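Local coordinates for STIV B116 (Sulfolobus turreted icosahedral virus, PDB 2J85), which probably binds DNA, as a member of a small protein family shared by diverse crenarchaeal viruses, and assembles from two copies of the chain, at residues I55-T60 against I84-R89. Residues are numbered along the deposited sequence; the frame is centred on the assembly and turned at random.
Sequences INLVNT and IMISQR
Helix 52-62 packs on one face of the mixed beta-sheet through Leu57 and Val58, which meet Ile84 and Ile86 of strand 80-86. The short axes approach no closer than 11.1 Å, at 120° between their N-to-C directions, so side-chain ends alone bridge the gap. Ile84 makes two of the three contacts: with CG1 trans to the backbone N (chi1 -177°) and chi2 also extended, its CD1 lies 3.7 Å from Leu57 CD2 and 3.8 Å from Val58 CG2, and so touches two successive helix residues. The Val58 and Ile84 side chains run past one another in opposite senses, whereas those of Leu57 and Ile84 meet at a slant. The other branch of Leu57 is a looser neighbour of the strand, CD1 standing 4.3 Å from Ile86 CD1. No hydrogen bond crosses the interface; all three contacts are between apolar side chains, and 136 Å² is buried in total. Ile110 and Phe112 of strand 110-117 touch Ile84, Met104 of helix 98-106 touches Ile86, and Leu90 meets Leu57. Met85, modelled as selenomethionine, instead packs on Ile12 of the second subunit. This alternation, with Ile84 and Ile86 turned toward the helix, is characteristic of a helix layered on a mixed sheet in an alpha-beta fold.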
loop_
_atom_site.group_PDB
_atom_site.type_symbol
_atom_site.label_atom_id
_atom_site.label_comp_id
_atom_site.label_asym_id
_atom_site.label_seq_id
_atom_site.Cartn_x
_atom_site.Cartn_y
_atom_site.Cartn_z
ATOM N N ILE A 55 5.411 -13.145 12.713
ATOM C CA ILE A 55 6.597 -13.192 13.563
ATOM C C ILE A 55 7.261 -14.570 13.593
ATOM O O ILE A 55 8.461 -14.670 13.435
ATOM C CB ILE A 55 6.248 -12.727 14.998
ATOM C CG1 ILE A 55 6.081 -11.201 15.022
ATOM C CG2 ILE A 55 7.311 -13.185 16.013
ATOM C CD1 ILE A 55 7.350 -10.414 14.652
ATOM N N ASN A 56 6.484 -15.627 13.794
ATOM C CA ASN A 56 7.039 -16.986 13.806
ATOM C C ASN A 56 7.644 -17.364 12.454
ATOM O O ASN A 56 8.721 -17.940 12.403
ATOM C CB ASN A 56 5.999 -18.039 14.211
ATOM C CG ASN A 56 5.492 -17.876 15.650
ATOM O OD1 ASN A 56 4.445 -18.430 16.003
ATOM N ND2 ASN A 56 6.206 -17.104 16.470
ATOM N N LEU A 57 6.959 -17.034 11.366
ATOM C CA LEU A 57 7.508 -17.237 10.015
ATOM C C LEU A 57 8.862 -16.527 9.801
ATOM O O LEU A 57 9.809 -17.104 9.251
ATOM C CB LEU A 57 6.508 -16.726 8.972
ATOM C CG LEU A 57 6.741 -17.165 7.522
ATOM C CD1 LEU A 57 5.401 -17.369 6.817
ATOM C CD2 LEU A 57 7.590 -16.165 6.785
ATOM N N VAL A 58 8.944 -15.268 10.224
ATOM C CA VAL A 58 10.167 -14.479 10.048
ATOM C C VAL A 58 11.288 -15.069 10.889
ATOM O O VAL A 58 12.424 -15.190 10.420
ATOM C CB VAL A 58 9.933 -12.974 10.393
ATOM C CG1 VAL A 58 11.246 -12.196 10.397
ATOM C CG2 VAL A 58 8.941 -12.351 9.394
ATOM N N ASN A 59 10.957 -15.451 12.120
ATOM C CA ASN A 59 11.930 -16.059 13.026
ATOM C C ASN A 59 12.456 -17.380 12.506
ATOM O O ASN A 59 13.664 -17.633 12.548
ATOM C CB ASN A 59 11.364 -16.208 14.434
ATOM C CG ASN A 59 11.280 -14.868 15.181
ATOM O OD1 ASN A 59 10.593 -14.755 16.197
ATOM N ND2 ASN A 59 11.962 -13.847 14.666
ATOM N N THR A 60 11.571 -18.204 11.971
ATOM C CA THR A 60 12.001 -19.461 11.374
ATOM C C THR A 60 12.908 -19.188 10.168
ATOM O O THR A 60 13.990 -19.755 10.039
ATOM C CB THR A 60 10.797 -20.321 10.963
ATOM O OG1 THR A 60 10.017 -20.616 12.129
ATOM C CG2 THR A 60 11.249 -21.631 10.308
ATOM N N ILE A 84 7.693 -7.645 4.500
ATOM C CA ILE A 84 7.328 -9.017 4.132
ATOM C C ILE A 84 5.842 -9.038 3.730
ATOM O O ILE A 84 4.963 -8.659 4.515
ATOM C CB ILE A 84 7.604 -10.047 5.267
ATOM C CG1 ILE A 84 7.259 -11.474 4.792
ATOM C CG2 ILE A 84 6.848 -9.682 6.538
ATOM C CD1 ILE A 84 7.545 -12.597 5.817
HETATM N N MSE A 85 5.583 -9.488 2.502
HETATM C CA MSE A 85 4.237 -9.529 1.963
HETATM C C MSE A 85 3.828 -10.979 1.795
HETATM O O MSE A 85 4.445 -11.714 1.043
HETATM C CB MSE A 85 4.183 -8.825 0.613
HETATM C CG MSE A 85 4.774 -7.430 0.609
HETATM SE SE MSE A 85 3.485 -5.984 0.423
HETATM C CE MSE A 85 2.372 -6.564 1.937
ATOM N N ILE A 86 2.788 -11.383 2.508
ATOM C CA ILE A 86 2.199 -12.706 2.327
ATOM C C ILE A 86 0.848 -12.552 1.623
ATOM O O ILE A 86 0.043 -11.723 2.025
ATOM C CB ILE A 86 2.046 -13.429 3.687
ATOM C CG1 ILE A 86 3.382 -13.386 4.453
ATOM C CG2 ILE A 86 1.601 -14.873 3.481
ATOM C CD1 ILE A 86 3.266 -13.697 5.934
ATOM N N SER A 87 0.633 -13.323 0.554
ATOM C CA SER A 87 -0.682 -13.391 -0.133
ATOM C C SER A 87 -1.755 -14.059 0.755
ATOM O O SER A 87 -2.730 -13.417 1.166
ATOM C CB SER A 87 -0.615 -14.143 -1.481
ATOM O OG SER A 87 0.702 -14.449 -1.895
ATOM N N GLN A 88 -1.570 -15.346 1.042
ATOM C CA GLN A 88 -2.522 -16.091 1.863
ATOM C C GLN A 88 -2.463 -15.599 3.307
ATOM O O GLN A 88 -1.396 -15.208 3.790
ATOM C CB GLN A 88 -2.237 -17.602 1.797
ATOM C CG GLN A 88 -0.971 -18.094 2.555
ATOM C CD GLN A 88 -0.786 -19.624 2.468
ATOM O OE1 GLN A 88 -0.943 -20.225 1.394
ATOM N NE2 GLN A 88 -0.469 -20.255 3.604
ATOM N N ARG A 89 -3.605 -15.616 3.992
ATOM C CA ARG A 89 -3.648 -15.281 5.414
ATOM C C ARG A 89 -3.218 -16.508 6.214
ATOM O O ARG A 89 -3.952 -17.496 6.269
ATOM C CB ARG A 89 -5.056 -14.844 5.834
ATOM C CG ARG A 89 -5.528 -13.538 5.205
ATOM C CD ARG A 89 -7.032 -13.311 5.434
ATOM N NE ARG A 89 -7.538 -12.163 4.678
ATOM C CZ ARG A 89 -8.798 -11.727 4.695
ATOM N NH1 ARG A 89 -9.724 -12.334 5.436
ATOM N NH2 ARG A 89 -9.139 -10.672 3.957
#